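Local coordinates for putative aldo/keto reductase (PDB 4R9O), which probably acts as an NADP-dependent oxidoreductase of the aldo/keto reductase family, built on a TIM-barrel fold, at residues F20-W25 and E270-A275. Sequence-based numbering, arbitrary orientation.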
loop_
_atom_site.group_PDB
_atom_site.type_symbol
_atom_site.label_atom_id
_atom_site.label_comp_id
_atom_site.label_asym_id
_atom_site.label_seq_id
_atom_site.Cartn_x
_atom_site.Cartn_y
_atom_site.Cartn_z
ATOM N N PHE C 20 -29.905 -19.184 -7.922
ATOM C CA PHE C 20 -28.809 -19.184 -8.883
ATOM C C PHE C 20 -29.244 -18.448 -10.152
ATOM O O PHE C 20 -30.374 -18.584 -10.605
ATOM C CB PHE C 20 -28.362 -20.611 -9.209
ATOM C CG PHE C 20 -27.451 -21.217 -8.176
ATOM C CD1 PHE C 20 -26.076 -21.117 -8.303
ATOM C CD2 PHE C 20 -27.969 -21.899 -7.088
ATOM C CE1 PHE C 20 -25.228 -21.674 -7.352
ATOM C CE2 PHE C 20 -27.130 -22.470 -6.138
ATOM C CZ PHE C 20 -25.755 -22.356 -6.273
ATOM N N VAL C 21 -28.331 -17.664 -10.715
ATOM C CA VAL C 21 -28.622 -16.825 -11.875
ATOM C C VAL C 21 -27.796 -17.244 -13.087
ATOM O O VAL C 21 -26.578 -17.411 -12.987
ATOM C CB VAL C 21 -28.345 -15.338 -11.544
ATOM C CG1 VAL C 21 -28.493 -14.455 -12.788
ATOM C CG2 VAL C 21 -29.272 -14.869 -10.427
ATOM N N MET C 22 -28.443 -17.438 -14.236
ATOM C CA MET C 22 -27.686 -17.741 -15.456
ATOM C C MET C 22 -27.178 -16.454 -16.099
ATOM O O MET C 22 -27.969 -15.614 -16.526
ATOM C CB MET C 22 -28.537 -18.529 -16.458
ATOM C CG MET C 22 -27.741 -19.026 -17.660
ATOM S SD MET C 22 -26.479 -20.236 -17.190
ATOM C CE MET C 22 -25.084 -19.679 -18.162
ATOM N N GLY C 23 -25.857 -16.303 -16.167
ATOM C CA GLY C 23 -25.238 -15.121 -16.759
ATOM C C GLY C 23 -24.878 -15.331 -18.229
ATOM O O GLY C 23 -24.346 -16.374 -18.609
ATOM N N TYR C 24 -25.160 -14.333 -19.060
ATOM C CA TYR C 24 -24.984 -14.484 -20.497
ATOM C C TYR C 24 -23.899 -13.581 -21.094
ATOM O O TYR C 24 -23.894 -13.329 -22.300
ATOM C CB TYR C 24 -26.327 -14.243 -21.201
ATOM C CG TYR C 24 -27.234 -15.456 -21.138
ATOM C CD1 TYR C 24 -27.076 -16.507 -22.042
ATOM C CD2 TYR C 24 -28.230 -15.567 -20.172
ATOM C CE1 TYR C 24 -27.887 -17.629 -21.988
ATOM C CE2 TYR C 24 -29.053 -16.696 -20.112
ATOM C CZ TYR C 24 -28.878 -17.721 -21.023
ATOM O OH TYR C 24 -29.688 -18.840 -20.987
ATOM N N TRP C 25 -22.952 -13.136 -20.272
ATOM C CA TRP C 25 -21.917 -12.245 -20.781
ATOM C C TRP C 25 -20.981 -12.937 -21.772
ATOM O O TRP C 25 -20.387 -12.267 -22.611
ATOM C CB TRP C 25 -21.123 -11.618 -19.620
ATOM C CG TRP C 25 -19.974 -12.417 -19.065
ATOM C CD1 TRP C 25 -18.649 -12.290 -19.393
ATOM C CD2 TRP C 25 -20.041 -13.437 -18.064
ATOM N NE1 TRP C 25 -17.891 -13.179 -18.665
ATOM C CE2 TRP C 25 -18.721 -13.892 -17.840
ATOM C CE3 TRP C 25 -21.085 -14.010 -17.333
ATOM C CZ2 TRP C 25 -18.422 -14.898 -16.919
ATOM C CZ3 TRP C 25 -20.784 -15.006 -16.413
ATOM C CH2 TRP C 25 -19.461 -15.440 -16.214
ATOM N N GLU C 270 -24.416 -29.290 -18.326
ATOM C CA GLU C 270 -23.751 -30.201 -17.404
ATOM C C GLU C 270 -23.185 -29.447 -16.202
ATOM O O GLU C 270 -23.373 -29.857 -15.058
ATOM C CB GLU C 270 -22.639 -30.960 -18.135
ATOM C CG GLU C 270 -21.820 -30.068 -19.068
ATOM C CD GLU C 270 -21.387 -30.773 -20.341
ATOM O OE1 GLU C 270 -20.245 -31.279 -20.387
ATOM O OE2 GLU C 270 -22.192 -30.818 -21.298
ATOM N N ARG C 271 -22.506 -28.335 -16.472
ATOM C CA ARG C 271 -21.850 -27.552 -15.427
ATOM C C ARG C 271 -22.833 -26.718 -14.607
ATOM O O ARG C 271 -22.609 -26.482 -13.418
ATOM C CB ARG C 271 -20.780 -26.645 -16.035
ATOM C CG ARG C 271 -19.474 -27.357 -16.364
ATOM C CD ARG C 271 -18.417 -26.370 -16.846
ATOM N NE ARG C 271 -18.221 -25.265 -15.904
ATOM C CZ ARG C 271 -17.225 -25.187 -15.023
ATOM N NH1 ARG C 271 -16.306 -26.145 -14.960
ATOM N NH2 ARG C 271 -17.142 -24.142 -14.210
ATOM N N VAL C 272 -23.900 -26.249 -15.242
ATOM C CA VAL C 272 -24.999 -25.608 -14.525
ATOM C C VAL C 272 -25.608 -26.559 -13.495
ATOM O O VAL C 272 -25.836 -26.181 -12.350
ATOM C CB VAL C 272 -26.121 -25.146 -15.480
ATOM C CG1 VAL C 272 -27.351 -24.687 -14.688
ATOM C CG2 VAL C 272 -25.623 -24.060 -16.416
ATOM N N ARG C 273 -25.880 -27.793 -13.918
ATOM C CA ARG C 273 -26.439 -28.813 -13.035
ATOM C C ARG C 273 -25.515 -29.055 -11.852
ATOM O O ARG C 273 -25.962 -29.165 -10.708
ATOM C CB ARG C 273 -26.672 -30.115 -13.805
ATOM C CG ARG C 273 -27.342 -31.216 -13.005
ATOM C CD ARG C 273 -27.640 -32.429 -13.878
ATOM N NE ARG C 273 -28.471 -32.088 -15.031
ATOM C CZ ARG C 273 -28.127 -32.299 -16.299
ATOM N NH1 ARG C 273 -26.964 -32.862 -16.594
ATOM N NH2 ARG C 273 -28.954 -31.951 -17.275
ATOM N N ALA C 274 -24.217 -29.107 -12.131
ATOM C CA ALA C 274 -23.217 -29.326 -11.093
ATOM C C ALA C 274 -23.089 -28.120 -10.175
ATOM O O ALA C 274 -22.521 -28.215 -9.100
ATOM C CB ALA C 274 -21.866 -29.660 -11.713
ATOM N N ALA C 275 -23.604 -26.977 -10.603
ATOM C CA ALA C 275 -23.585 -25.798 -9.755
ATOM C C ALA C 275 -24.714 -25.872 -8.734
ATOM O O ALA C 275 -24.530 -25.568 -7.561
ATOM C CB ALA C 275 -23.702 -24.535 -10.595
#
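Phe20 and Met22, two residues apart on strand 16-23, lie beside Ala275 and Val272, one turn apart on helix 269-276, with CA atoms 8.5 Å apart for Phe20 and Ala275 and 8.4 Å for Met22 and Val272; no hydrogen bond joins the two backbones. At one end the Phe20 ring reaches the backbone carbonyl of Ala275, its CZ lying 3.7 Å from Ala275 O, which meets the ring obliquely. At the other end Met22 SD touches Val272 CG2 at 4.0 Å, and the two side chains run roughly perpendicular. Met22 starts with CG anti to its own N (chi1 -172°), and the turn about CB-CG (chi2 65°) then brings the sulfur closer to the helix than its CB direction alone would. In this TIM barrel strand 16-23, the first of the barrel, pairs in parallel with strand 51-53 and with 261-264, the eighth, which closes the barrel; helix 269-276 follows strand 261-264 and packs near strand 16-23 here. Ile264 touches both Phe20 and Ala275, while Phe40 and His44 of helix 34-46 also pack on Met22. Gly267, probably part of the NADP(+) site, lies close to the Met22 side chain.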